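Local coordinates for PfVFT1 (Plasmodium falciparum, PDB 5JKQ), which probably binds a small solute between the two lobes of a Venus flytrap fold, as other solute-binding proteins do, at residues A[17-22]-A[112-117]; A[24-29]-A[54-59]; A[42-47]-A[101-106]; A[92-97]-A[148-153]. The protein carries 3 engineered substitutions. One frame throughout, in Å; residues are numbered along the deposited sequence.

Interaction 1 of 4, residues A[17-22]-A[112-117]; sequences IDIYHA and ETISKH
A steep crossing of two helices in one lobe of the Venus flytrap fold brings I19 of helix 14-29 against I114 and H117 of helix 102-118. It illustrates how helices that meet at a wide angle can touch through very few side chains. Over the short segments 17-22 and 112-117 the axes approach to 9.7 Å and cross at 108°, so the two helices diverge quickly on leaving the contact.

The CD1 methyl at the end of I19 does most of the touching. It meets I114 through that residue's CG2 branch, with I19 CD1 4.1 Å from I114 CG2, and it reaches H117 at the edge of the imidazole, 4.0 Å from CD2 and near the ring plane. The torsions bring these groups together: chi1 of I19 is -163°, which extends CG1 and its methyl away from the backbone N, while H117 swings its ring out with chi1 176°. The other branch of I114 turns to the backbone of the first helix, where CG1 lies 3.9 Å from I19 O and CD1 lies 4.2 Å from Y20 CA. No hydrogen bond links the two segments; the join rests on van der Waals contact and is largely buried. The polar ends find partners outside it, H117 NE2 bonding to I59 O and Y20 OH to N149 OD1.

L56, from the loop before helix 68-75, packs on both I19 and H117, and A23 takes the contact with I114 one turn further along helix 14-29. Y20, the next residue of that helix after I19, packs on A278 of strand 265-281 and on I110 of helix 102-118.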
loop_
_atom_site.group_PDB
_atom_site.type_symbol
_atom_site.label_atom_id
_atom_site.label_comp_id
_atom_site.label_asym_id
_atom_site.label_seq_id
_atom_site.Cartn_x
_atom_site.Cartn_y
_atom_site.Cartn_z
ATOM N N ILE A 17 13.468 6.785 7.587
ATOM C CA ILE A 17 12.042 6.548 7.783
ATOM C C ILE A 17 11.354 7.797 8.329
ATOM O O ILE A 17 10.232 8.116 7.937
ATOM C CB ILE A 17 11.802 5.358 8.745
ATOM C CG1 ILE A 17 12.267 4.059 8.092
ATOM C CG2 ILE A 17 10.322 5.222 9.116
ATOM C CD1 ILE A 17 12.540 2.948 9.073
ATOM N N ASP A 18 12.031 8.502 9.228
ATOM C CA ASP A 18 11.443 9.670 9.875
ATOM C C ASP A 18 11.283 10.842 8.910
ATOM O O ASP A 18 10.225 11.469 8.863
ATOM C CB ASP A 18 12.290 10.098 11.075
ATOM C CG ASP A 18 12.316 9.050 12.172
ATOM O OD1 ASP A 18 11.348 8.266 12.276
ATOM O OD2 ASP A 18 13.303 9.013 12.936
ATOM N N ILE A 19 12.328 11.145 8.146
ATOM C CA ILE A 19 12.250 12.240 7.189
ATOM C C ILE A 19 11.263 11.876 6.084
ATOM O O ILE A 19 10.599 12.742 5.517
ATOM C CB ILE A 19 13.635 12.579 6.593
ATOM C CG1 ILE A 19 13.605 13.965 5.945
ATOM C CG2 ILE A 19 14.097 11.504 5.601
ATOM C CD1 ILE A 19 14.973 14.596 5.797
ATOM N N TYR A 20 11.160 10.582 5.802
ATOM C CA TYR A 20 10.176 10.067 4.860
ATOM C C TYR A 20 8.762 10.334 5.373
ATOM O O TYR A 20 7.916 10.848 4.641
ATOM C CB TYR A 20 10.414 8.573 4.632
ATOM C CG TYR A 20 9.240 7.792 4.087
ATOM C CD1 TYR A 20 9.008 7.704 2.719
ATOM C CD2 TYR A 20 8.384 7.110 4.941
ATOM C CE1 TYR A 20 7.942 6.976 2.223
ATOM C CE2 TYR A 20 7.320 6.382 4.456
ATOM C CZ TYR A 20 7.102 6.315 3.100
ATOM O OH TYR A 20 6.037 5.584 2.632
ATOM N N HIS A 21 8.516 10.005 6.638
ATOM C CA HIS A 21 7.213 10.253 7.254
ATOM C C HIS A 21 6.933 11.744 7.366
ATOM O O HIS A 21 5.789 12.186 7.231
ATOM C CB HIS A 21 7.141 9.614 8.640
ATOM C CG HIS A 21 6.995 8.127 8.615
ATOM N ND1 HIS A 21 7.318 7.329 9.692
ATOM C CD2 HIS A 21 6.551 7.290 7.647
ATOM C CE1 HIS A 21 7.085 6.066 9.386
ATOM N NE2 HIS A 21 6.622 6.015 8.150
ATOM N N ALA A 22 7.983 12.516 7.623
ATOM C CA ALA A 22 7.850 13.957 7.761
ATOM C C ALA A 22 7.463 14.598 6.433
ATOM O O ALA A 22 6.697 15.562 6.397
ATOM C CB ALA A 22 9.138 14.553 8.280
ATOM N N GLU A 112 11.089 14.959 -3.643
ATOM C CA GLU A 112 11.184 16.371 -3.996
ATOM C C GLU A 112 11.041 17.210 -2.732
ATOM O O GLU A 112 11.758 18.193 -2.538
ATOM C CB GLU A 112 10.116 16.757 -5.022
ATOM C CG GLU A 112 10.443 16.326 -6.447
ATOM C CD GLU A 112 9.258 16.435 -7.392
ATOM O OE1 GLU A 112 8.213 16.991 -6.990
ATOM O OE2 GLU A 112 9.373 15.960 -8.543
ATOM N N THR A 113 10.113 16.802 -1.872
ATOM C CA THR A 113 9.873 17.475 -0.603
ATOM C C THR A 113 11.069 17.294 0.329
ATOM O O THR A 113 11.498 18.237 0.996
ATOM C CB THR A 113 8.595 16.938 0.081
ATOM O OG1 THR A 113 7.476 17.091 -0.802
ATOM C CG2 THR A 113 8.314 17.679 1.380
ATOM N N ILE A 114 11.606 16.079 0.366
ATOM C CA ILE A 114 12.778 15.784 1.181
ATOM C C ILE A 114 13.969 16.602 0.691
ATOM O O ILE A 114 14.732 17.147 1.491
ATOM C CB ILE A 114 13.119 14.274 1.150
ATOM C CG1 ILE A 114 12.063 13.490 1.931
ATOM C CG2 ILE A 114 14.500 13.997 1.754
ATOM C CD1 ILE A 114 12.048 12.004 1.635
ATOM N N SER A 115 14.114 16.695 -0.628
ATOM C CA SER A 115 15.223 17.427 -1.222
ATOM C C SER A 115 15.187 18.904 -0.834
ATOM O O SER A 115 16.232 19.522 -0.632
ATOM C CB SER A 115 15.205 17.286 -2.744
ATOM O OG SER A 115 15.459 15.950 -3.138
ATOM N N LYS A 116 13.987 19.463 -0.719
ATOM C CA LYS A 116 13.836 20.878 -0.394
ATOM C C LYS A 116 14.133 21.174 1.075
ATOM O O LYS A 116 14.224 22.336 1.470
ATOM C CB LYS A 116 12.426 21.357 -0.749
ATOM C CG LYS A 116 12.249 21.666 -2.231
ATOM C CD LYS A 116 10.869 22.228 -2.541
ATOM C CE LYS A 116 9.798 21.151 -2.507
ATOM N NZ LYS A 116 8.451 21.691 -2.852
ATOM N N HIS A 117 14.292 20.126 1.879
ATOM C CA HIS A 117 14.636 20.295 3.288
ATOM C C HIS A 117 16.112 19.994 3.533
ATOM O O HIS A 117 16.803 20.761 4.203
ATOM C CB HIS A 117 13.771 19.399 4.173
ATOM C CG HIS A 117 14.146 19.457 5.619
ATOM N ND1 HIS A 117 14.283 20.647 6.302
ATOM C CD2 HIS A 117 14.436 18.477 6.508
ATOM C CE1 HIS A 117 14.633 20.397 7.551
ATOM N NE2 HIS A 117 14.733 19.088 7.702
#

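Interaction 2 of 4, residues A[24-29]-A[54-59]; sequences VKELIQ and PNLADI. Engineered in segment 54-59: A57 (natural residue Ser).
K25 reaches from helix 14-29 across to the P54 carbonyl and the N55 side-chain amide, in the loop that precedes helix 68-75. Its chain is fully extended, with chi1 at 180° and the later torsions all close to that value, so the ammonium group is carried as far from the helix as the residue allows. CB is still distant, 4.2 Å from P54 O. Further out, CD comes to 3.4 Å from the same carbonyl oxygen, CE passes within 3.3 Å of N55 OD1, and NZ makes the hydrogen bond that ends the path, 2.7 Å from N55 OD1. The donor stands at a C=O...N angle of 143° and is tilted 34° from the carbonyl plane of the amide. A second acceptor, L53 O, also bonds NZ, so the loop grips the lysine through both a side chain and a main chain.

One residue on, E26 points its carboxylate at L56. The L56 CD2 methyl lies 3.7 Å from E26 OE1 and almost equally near OE2, a plain van der Waals meeting. L56 itself turns inward to I19, A22 and H117.

The chemistry is therefore divided. A charged nitrogen is held by neutral oxygens, while a leucine methyl abuts a carboxylate; no salt bridge joins the two segments, and the loop is held to the helix by amide oxygens together with the burial of L56.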
loop_
_atom_site.group_PDB
_atom_site.type_symbol
_atom_site.label_atom_id
_atom_site.label_comp_id
_atom_site.label_asym_id
_atom_site.label_seq_id
_atom_site.Cartn_x
_atom_site.Cartn_y
_atom_site.Cartn_z
ATOM N N VAL A 24 5.778 13.085 3.957
ATOM C CA VAL A 24 4.384 12.709 3.742
ATOM C C VAL A 24 3.463 13.643 4.521
ATOM O O VAL A 24 2.438 14.089 4.005
ATOM C CB VAL A 24 4.126 11.247 4.161
ATOM C CG1 VAL A 24 2.640 10.907 4.109
ATOM C CG2 VAL A 24 4.908 10.300 3.265
ATOM N N LYS A 25 3.842 13.942 5.761
ATOM C CA LYS A 25 3.073 14.848 6.601
ATOM C C LYS A 25 2.948 16.212 5.932
ATOM O O LYS A 25 1.868 16.804 5.898
ATOM C CB LYS A 25 3.725 14.986 7.977
ATOM C CG LYS A 25 2.983 15.912 8.926
ATOM C CD LYS A 25 3.609 15.896 10.310
ATOM C CE LYS A 25 2.875 16.818 11.265
ATOM N NZ LYS A 25 3.425 16.726 12.642
ATOM N N GLU A 26 4.056 16.698 5.385
ATOM C CA GLU A 26 4.063 17.980 4.695
ATOM C C GLU A 26 3.222 17.916 3.421
ATOM O O GLU A 26 2.509 18.865 3.093
ATOM C CB GLU A 26 5.495 18.407 4.367
ATOM C CG GLU A 26 5.579 19.683 3.553
ATOM C CD GLU A 26 6.890 20.418 3.743
ATOM O OE1 GLU A 26 7.221 20.759 4.899
ATOM O OE2 GLU A 26 7.588 20.656 2.737
ATOM N N LEU A 27 3.305 16.794 2.711
ATOM C CA LEU A 27 2.555 16.614 1.472
ATOM C C LEU A 27 1.050 16.574 1.731
ATOM O O LEU A 27 0.249 16.844 0.835
ATOM C CB LEU A 27 2.996 15.336 0.756
ATOM C CG LEU A 27 4.335 15.420 0.015
ATOM C CD1 LEU A 27 4.735 14.055 -0.510
ATOM C CD2 LEU A 27 4.275 16.423 -1.132
ATOM N N ILE A 28 0.675 16.235 2.960
ATOM C CA ILE A 28 -0.725 16.218 3.366
ATOM C C ILE A 28 -1.156 17.620 3.785
ATOM O O ILE A 28 -2.295 18.024 3.550
ATOM C CB ILE A 28 -0.955 15.209 4.514
ATOM C CG1 ILE A 28 -0.833 13.786 3.970
ATOM C CG2 ILE A 28 -2.331 15.396 5.156
ATOM C CD1 ILE A 28 -0.694 12.721 5.028
ATOM N N GLN A 29 -0.236 18.360 4.393
ATOM C CA GLN A 29 -0.496 19.737 4.796
ATOM C C GLN A 29 -0.650 20.661 3.590
ATOM O O GLN A 29 -1.522 21.529 3.580
ATOM C CB GLN A 29 0.629 20.254 5.698
ATOM C CG GLN A 29 0.652 19.644 7.091
ATOM C CD GLN A 29 1.886 20.035 7.886
ATOM O OE1 GLN A 29 2.921 20.390 7.320
ATOM N NE2 GLN A 29 1.779 19.972 9.207
ATOM N N PRO A 54 6.567 13.079 12.485
ATOM C CA PRO A 54 7.606 14.095 12.685
ATOM C C PRO A 54 7.415 15.309 11.785
ATOM O O PRO A 54 6.901 15.171 10.676
ATOM C CB PRO A 54 8.905 13.360 12.324
ATOM C CG PRO A 54 8.551 11.915 12.240
ATOM C CD PRO A 54 7.114 11.858 11.868
ATOM N N ASN A 55 7.825 16.480 12.261
ATOM C CA ASN A 55 7.823 17.685 11.441
ATOM C C ASN A 55 9.105 17.774 10.629
ATOM O O ASN A 55 10.202 17.724 11.186
ATOM C CB ASN A 55 7.671 18.930 12.311
ATOM C CG ASN A 55 6.360 18.956 13.068
ATOM O OD1 ASN A 55 5.311 18.591 12.535
ATOM N ND2 ASN A 55 6.414 19.386 14.322
ATOM N N LEU A 56 8.961 17.910 9.314
ATOM C CA LEU A 56 10.108 17.930 8.413
ATOM C C LEU A 56 11.123 18.993 8.821
ATOM O O LEU A 56 12.331 18.776 8.733
ATOM C CB LEU A 56 9.644 18.170 6.975
ATOM C CG LEU A 56 10.725 18.144 5.891
ATOM C CD1 LEU A 56 11.399 16.778 5.827
ATOM C CD2 LEU A 56 10.134 18.522 4.537
ATOM N N ALA A 57 10.624 20.135 9.280
ATOM C CA ALA A 57 11.479 21.250 9.668
ATOM C C ALA A 57 12.454 20.876 10.787
ATOM O O ALA A 57 13.575 21.382 10.833
ATOM C CB ALA A 57 10.626 22.432 10.094
ATOM N N ASP A 58 12.029 19.984 11.678
ATOM C CA ASP A 58 12.838 19.610 12.835
ATOM C C ASP A 58 13.932 18.597 12.505
ATOM O O ASP A 58 14.975 18.576 13.158
ATOM C CB ASP A 58 11.949 19.035 13.939
ATOM C CG ASP A 58 10.911 20.022 14.428
ATOM O OD1 ASP A 58 11.108 21.239 14.236
ATOM O OD2 ASP A 58 9.901 19.575 15.011
ATOM N N ILE A 59 13.694 17.759 11.500
ATOM C CA ILE A 59 14.567 16.620 11.233
ATOM C C ILE A 59 15.986 17.051 10.873
ATOM O O ILE A 59 16.197 17.943 10.050
ATOM C CB ILE A 59 14.010 15.729 10.093
ATOM C CG1 ILE A 59 12.577 15.283 10.399
ATOM C CG2 ILE A 59 14.895 14.500 9.874
ATOM C CD1 ILE A 59 12.415 14.517 11.700
#

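Interaction 3 of 4, residues A[42-47]-A[101-106]; sequences VDYSVI and GFWPDV
Y44, F102 and W103 form an aromatic cluster in which one tyrosine packs against two consecutive residues of a helix in two different ways. Against F102 its ring lies nearly parallel, the planes 18° apart, but slid so far that the rings barely overlap; the closest atoms are Y44 CD2 and F102 CE2 at 3.4 Å. Against W103 the geometry is edge-to-face. The six-membered ring of the indole turns its edge to the face of Y44 at 62°, and W103 CZ2 sits 3.8 Å from Y44 CZ. The same indole edge supplies a polar link, since W103 NE1 donates to Y44 OH over 3.1 Å. That bond is bent, with an N-H...O angle of 143°, and the oxygen lies somewhat out of the indole plane.

V42 completes the group from another direction. The first torsion of F102 sets CG opposite the backbone N, which carries the ring out to V42 and Y44. The V42 CG2 methyl stands over a face of F102 in a CH-pi contact, 3.8 Å from the centroid of the F102 ring, while V106 CG2 rests on the opposite face. The phenyl ring is thus sandwiched between two valine methyls.

Around the cluster, I37 of helix 32-39 adds to the packing of F102, and I175 of strand 175-184 touches both Y44 and W103. H276 of strand 265-281 meets the indole edge-to-face, so the first turn of helix 102-118 is joined to strands of the larger mixed sheet.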
loop_
_atom_site.group_PDB
_atom_site.type_symbol
_atom_site.label_atom_id
_atom_site.label_comp_id
_atom_site.label_asym_id
_atom_site.label_seq_id
_atom_site.Cartn_x
_atom_site.Cartn_y
_atom_site.Cartn_z
ATOM N N VAL A 42 -7.367 8.526 -9.081
ATOM C CA VAL A 42 -7.231 7.221 -8.443
ATOM C C VAL A 42 -7.969 7.219 -7.107
ATOM O O VAL A 42 -8.104 8.256 -6.456
ATOM C CB VAL A 42 -5.748 6.836 -8.233
ATOM C CG1 VAL A 42 -5.084 6.540 -9.572
ATOM C CG2 VAL A 42 -4.995 7.929 -7.487
ATOM N N ASP A 43 -8.453 6.045 -6.714
ATOM C CA ASP A 43 -9.327 5.918 -5.555
ATOM C C ASP A 43 -8.544 5.536 -4.299
ATOM O O ASP A 43 -8.743 4.459 -3.735
ATOM C CB ASP A 43 -10.418 4.882 -5.845
ATOM C CG ASP A 43 -11.569 4.947 -4.857
ATOM O OD1 ASP A 43 -11.662 5.935 -4.098
ATOM O OD2 ASP A 43 -12.394 4.009 -4.853
ATOM N N TYR A 44 -7.659 6.431 -3.867
ATOM C CA TYR A 44 -6.869 6.220 -2.659
ATOM C C TYR A 44 -7.173 7.284 -1.614
ATOM O O TYR A 44 -7.515 8.418 -1.951
ATOM C CB TYR A 44 -5.372 6.238 -2.976
ATOM C CG TYR A 44 -4.898 5.113 -3.866
ATOM C CD1 TYR A 44 -4.955 3.792 -3.442
ATOM C CD2 TYR A 44 -4.368 5.375 -5.121
ATOM C CE1 TYR A 44 -4.513 2.764 -4.250
ATOM C CE2 TYR A 44 -3.922 4.356 -5.935
ATOM C CZ TYR A 44 -3.996 3.051 -5.496
ATOM O OH TYR A 44 -3.554 2.032 -6.308
ATOM N N SER A 45 -7.036 6.908 -0.345
ATOM C CA SER A 45 -7.141 7.853 0.761
ATOM C C SER A 45 -5.798 7.956 1.476
ATOM O O SER A 45 -5.059 6.974 1.567
ATOM C CB SER A 45 -8.240 7.427 1.739
ATOM O OG SER A 45 -7.892 6.229 2.411
ATOM N N VAL A 46 -5.483 9.148 1.972
ATOM C CA VAL A 46 -4.233 9.376 2.690
ATOM C C VAL A 46 -4.394 9.037 4.163
ATOM O O VAL A 46 -5.514 8.971 4.671
ATOM C CB VAL A 46 -3.750 10.838 2.559
ATOM C CG1 VAL A 46 -3.370 11.138 1.120
ATOM C CG2 VAL A 46 -4.812 11.818 3.070
ATOM N N ILE A 47 -3.270 8.822 4.841
ATOM C CA ILE A 47 -3.279 8.493 6.263
ATOM C C ILE A 47 -4.105 9.530 7.024
ATOM O O ILE A 47 -3.976 10.735 6.804
ATOM C CB ILE A 47 -1.840 8.402 6.839
ATOM C CG1 ILE A 47 -1.880 8.125 8.344
ATOM C CG2 ILE A 47 -1.049 9.676 6.552
ATOM C CD1 ILE A 47 -0.780 7.188 8.821
ATOM N N GLY A 101 3.051 7.228 -13.824
ATOM C CA GLY A 101 1.788 6.927 -13.174
ATOM C C GLY A 101 1.747 7.437 -11.749
ATOM O O GLY A 101 2.665 8.125 -11.297
ATOM N N PHE A 102 0.682 7.085 -11.037
ATOM C CA PHE A 102 0.436 7.613 -9.701
ATOM C C PHE A 102 1.535 7.254 -8.705
ATOM O O PHE A 102 2.160 8.139 -8.121
ATOM C CB PHE A 102 -0.906 7.108 -9.174
ATOM C CG PHE A 102 -1.163 7.470 -7.742
ATOM C CD1 PHE A 102 -1.507 8.765 -7.391
ATOM C CD2 PHE A 102 -1.060 6.514 -6.745
ATOM C CE1 PHE A 102 -1.744 9.100 -6.070
ATOM C CE2 PHE A 102 -1.295 6.843 -5.422
ATOM C CZ PHE A 102 -1.638 8.135 -5.083
ATOM N N TRP A 103 1.765 5.959 -8.508
ATOM C CA TRP A 103 2.690 5.505 -7.474
ATOM C C TRP A 103 4.111 6.029 -7.681
ATOM O O TRP A 103 4.755 6.447 -6.719
ATOM C CB TRP A 103 2.686 3.976 -7.399
ATOM C CG TRP A 103 1.495 3.454 -6.668
ATOM C CD1 TRP A 103 0.477 2.712 -7.184
ATOM C CD2 TRP A 103 1.185 3.656 -5.283
ATOM N NE1 TRP A 103 -0.447 2.431 -6.206
ATOM C CE2 TRP A 103 -0.035 2.999 -5.030
ATOM C CE3 TRP A 103 1.821 4.325 -4.233
ATOM C CZ2 TRP A 103 -0.632 2.990 -3.769
ATOM C CZ3 TRP A 103 1.226 4.315 -2.981
ATOM C CH2 TRP A 103 0.014 3.652 -2.762
ATOM N N PRO A 104 4.610 6.009 -8.928
ATOM C CA PRO A 104 5.886 6.690 -9.178
ATOM C C PRO A 104 5.828 8.176 -8.833
ATOM O O PRO A 104 6.764 8.696 -8.222
ATOM C CB PRO A 104 6.105 6.484 -10.680
ATOM C CG PRO A 104 5.391 5.232 -10.986
ATOM C CD PRO A 104 4.178 5.221 -10.096
ATOM N N ASP A 105 4.743 8.847 -9.216
ATOM C CA ASP A 105 4.586 10.270 -8.928
ATOM C C ASP A 105 4.553 10.541 -7.428
ATOM O O ASP A 105 5.026 11.583 -6.976
ATOM C CB ASP A 105 3.308 10.823 -9.570
ATOM C CG ASP A 105 3.497 11.220 -11.024
ATOM O OD1 ASP A 105 4.655 11.350 -11.476
ATOM O OD2 ASP A 105 2.476 11.416 -11.713
ATOM N N VAL A 106 3.985 9.612 -6.663
ATOM C CA VAL A 106 3.970 9.723 -5.206
ATOM C C VAL A 106 5.395 9.720 -4.661
ATOM O O VAL A 106 5.747 10.541 -3.814
ATOM C CB VAL A 106 3.161 8.570 -4.554
ATOM C CG1 VAL A 106 3.407 8.493 -3.039
ATOM C CG2 VAL A 106 1.677 8.734 -4.842
#

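Interaction 4 of 4, residues A[92-97]-A[148-153]; sequences GNYEQN and DNYFLS
Y94 meets D148 and Y150 where two loops converge beside the three-stranded parallel sheet, and the acceptor residue is itself the head of an Asx turn. In the first shell, Y94 OH donates a hydrogen bond of 2.7 Å to D148 OD2. The two side chains approach from opposite directions, with ring and carboxylate planes 79° apart, and the hydroxyl meets the oxygen from above the carboxylate plane. Y150 slides alongside the same tyrosine. Its ring presents an edge to the face of Y94 in an offset edge-to-face pair, planes at 70° and centroids 5.5 Å apart, with Y150 CE2 3.7 Å from Y94 CZ.

The second shell fixes the partners. D148 OD2 is also bonded by Y129 OH of strand 126-132, so two tyrosine hydroxyls share this buried oxygen and would probably stabilise its charge. Y150 OH bonds to L83 N at the end of strand 77-83. Chi1 of Y150, 65°, sets CG between the backbone N and the carbonyl carbon, which brings one edge of the ring to the hydroxyl of Y94. The other carboxylate oxygen closes the Asx turn: Y150 N donates to the anti lone pair of D148 OD1 at 3.1 Å.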
loop_
_atom_site.group_PDB
_atom_site.type_symbol
_atom_site.label_atom_id
_atom_site.label_comp_id
_atom_site.label_asym_id
_atom_site.label_seq_id
_atom_site.Cartn_x
_atom_site.Cartn_y
_atom_site.Cartn_z
ATOM N N GLY A 92 0.192 3.126 -12.210
ATOM C CA GLY A 92 1.637 3.004 -12.181
ATOM C C GLY A 92 2.164 2.039 -13.223
ATOM O O GLY A 92 1.822 0.856 -13.215
ATOM N N ASN A 93 3.003 2.552 -14.118
ATOM C CA ASN A 93 3.603 1.751 -15.179
ATOM C C ASN A 93 5.115 1.650 -15.004
ATOM O O ASN A 93 5.833 2.642 -15.139
ATOM C CB ASN A 93 3.266 2.352 -16.545
ATOM C CG ASN A 93 3.668 1.451 -17.695
ATOM O OD1 ASN A 93 4.203 0.361 -17.490
ATOM N ND2 ASN A 93 3.396 1.896 -18.915
ATOM N N TYR A 94 5.588 0.439 -14.713
ATOM C CA TYR A 94 7.004 0.193 -14.457
ATOM C C TYR A 94 7.663 -0.607 -15.581
ATOM O O TYR A 94 8.754 -1.151 -15.405
ATOM C CB TYR A 94 7.179 -0.543 -13.126
ATOM C CG TYR A 94 6.737 0.259 -11.924
ATOM C CD1 TYR A 94 5.392 0.382 -11.601
ATOM C CD2 TYR A 94 7.666 0.894 -11.110
ATOM C CE1 TYR A 94 4.984 1.113 -10.505
ATOM C CE2 TYR A 94 7.268 1.627 -10.010
ATOM C CZ TYR A 94 5.927 1.733 -9.713
ATOM O OH TYR A 94 5.527 2.462 -8.618
ATOM N N GLU A 95 6.999 -0.684 -16.731
ATOM C CA GLU A 95 7.582 -1.338 -17.899
ATOM C C GLU A 95 8.688 -0.468 -18.491
ATOM O O GLU A 95 9.539 -0.954 -19.235
ATOM C CB GLU A 95 6.510 -1.637 -18.952
ATOM C CG GLU A 95 5.824 -2.987 -18.758
ATOM C CD GLU A 95 4.731 -3.253 -19.781
ATOM O OE1 GLU A 95 4.451 -2.361 -20.610
ATOM O OE2 GLU A 95 4.151 -4.361 -19.756
ATOM N N GLN A 96 8.668 0.817 -18.148
ATOM C CA GLN A 96 9.726 1.747 -18.529
ATOM C C GLN A 96 10.435 2.292 -17.289
ATOM O O GLN A 96 9.853 2.348 -16.205
ATOM C CB GLN A 96 9.155 2.897 -19.357
ATOM C CG GLN A 96 7.953 3.581 -18.724
ATOM C CD GLN A 96 7.561 4.853 -19.448
ATOM O OE1 GLN A 96 6.432 4.991 -19.920
ATOM N NE2 GLN A 96 8.493 5.796 -19.533
ATOM N N ASN A 97 11.694 2.687 -17.461
ATOM C CA ASN A 97 12.489 3.257 -16.380
ATOM C C ASN A 97 13.111 4.577 -16.837
ATOM O O ASN A 97 13.903 4.588 -17.779
ATOM C CB ASN A 97 13.577 2.274 -15.943
ATOM C CG ASN A 97 14.189 2.639 -14.602
ATOM O OD1 ASN A 97 14.331 3.815 -14.267
ATOM N ND2 ASN A 97 14.554 1.625 -13.827
ATOM N N ASP A 148 9.220 0.554 -3.218
ATOM C CA ASP A 148 8.208 1.511 -3.638
ATOM C C ASP A 148 7.120 1.573 -2.565
ATOM O O ASP A 148 7.049 0.702 -1.700
ATOM C CB ASP A 148 7.620 1.112 -4.994
ATOM C CG ASP A 148 6.851 2.239 -5.653
ATOM O OD1 ASP A 148 5.759 2.586 -5.156
ATOM O OD2 ASP A 148 7.334 2.770 -6.677
ATOM N N ASN A 149 6.277 2.600 -2.615
ATOM C CA ASN A 149 5.237 2.772 -1.603
ATOM C C ASN A 149 4.004 1.896 -1.826
ATOM O O ASN A 149 3.184 1.750 -0.922
ATOM C CB ASN A 149 4.788 4.237 -1.542
ATOM C CG ASN A 149 5.921 5.185 -1.207
ATOM O OD1 ASN A 149 6.425 5.195 -0.085
ATOM N ND2 ASN A 149 6.315 6.003 -2.177
ATOM N N TYR A 150 3.864 1.316 -3.016
ATOM C CA TYR A 150 2.619 0.636 -3.370
ATOM C C TYR A 150 2.464 -0.711 -2.675
ATOM O O TYR A 150 1.362 -1.254 -2.618
ATOM C CB TYR A 150 2.502 0.454 -4.894
ATOM C CG TYR A 150 3.526 -0.451 -5.556
ATOM C CD1 TYR A 150 3.544 -1.821 -5.316
ATOM C CD2 TYR A 150 4.443 0.062 -6.465
ATOM C CE1 TYR A 150 4.467 -2.644 -5.933
ATOM C CE2 TYR A 150 5.366 -0.754 -7.089
ATOM C CZ TYR A 150 5.374 -2.104 -6.820
ATOM O OH TYR A 150 6.291 -2.921 -7.439
ATOM N N PHE A 151 3.560 -1.244 -2.147
ATOM C CA PHE A 151 3.539 -2.563 -1.522
ATOM C C PHE A 151 2.530 -2.633 -0.386
ATOM O O PHE A 151 2.368 -1.679 0.373
ATOM C CB PHE A 151 4.931 -2.932 -1.010
ATOM C CG PHE A 151 5.883 -3.319 -2.099
ATOM C CD1 PHE A 151 5.935 -4.624 -2.557
ATOM C CD2 PHE A 151 6.715 -2.377 -2.678
ATOM C CE1 PHE A 151 6.803 -4.982 -3.566
ATOM C CE2 PHE A 151 7.585 -2.730 -3.687
ATOM C CZ PHE A 151 7.629 -4.033 -4.131
ATOM N N LEU A 152 1.845 -3.767 -0.288
ATOM C CA LEU A 152 0.828 -3.964 0.737
ATOM C C LEU A 152 1.432 -3.918 2.134
ATOM O O LEU A 152 2.578 -4.319 2.345
ATOM C CB LEU A 152 0.110 -5.299 0.527
ATOM C CG LEU A 152 -0.588 -5.495 -0.821
ATOM C CD1 LEU A 152 -1.242 -6.864 -0.874
ATOM C CD2 LEU A 152 -1.617 -4.402 -1.076
ATOM N N SER A 153 0.646 -3.429 3.087
ATOM C CA SER A 153 1.068 -3.364 4.479
ATOM C C SER A 153 1.076 -4.752 5.118
ATOM O O SER A 153 1.607 -4.933 6.213
ATOM C CB SER A 153 0.147 -2.427 5.265
ATOM O OG SER A 153 0.194 -1.112 4.736
#

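From the N terminus, helix 14-29 takes part first in interaction 1 and then in interaction 2. Interaction 2 closes the shorter loop, returning at 54-59, and is nested inside the longer loop that interaction 1 closes at 112-117; the two touch where T113 packs on L27. Interaction 3 brings the region of strand 45-46, part of the mixed sheet, to the start of helix 102-118. It too is nested within interaction 1, but crosses interaction 2, which it meets where I28 packs on I47. Interaction 4 joins the loops after strands 77-83 and 146-147 of the parallel sheet, crossing interactions 1 and 3 and following interaction 2 in series. W103 packs against its Y94 and Y150.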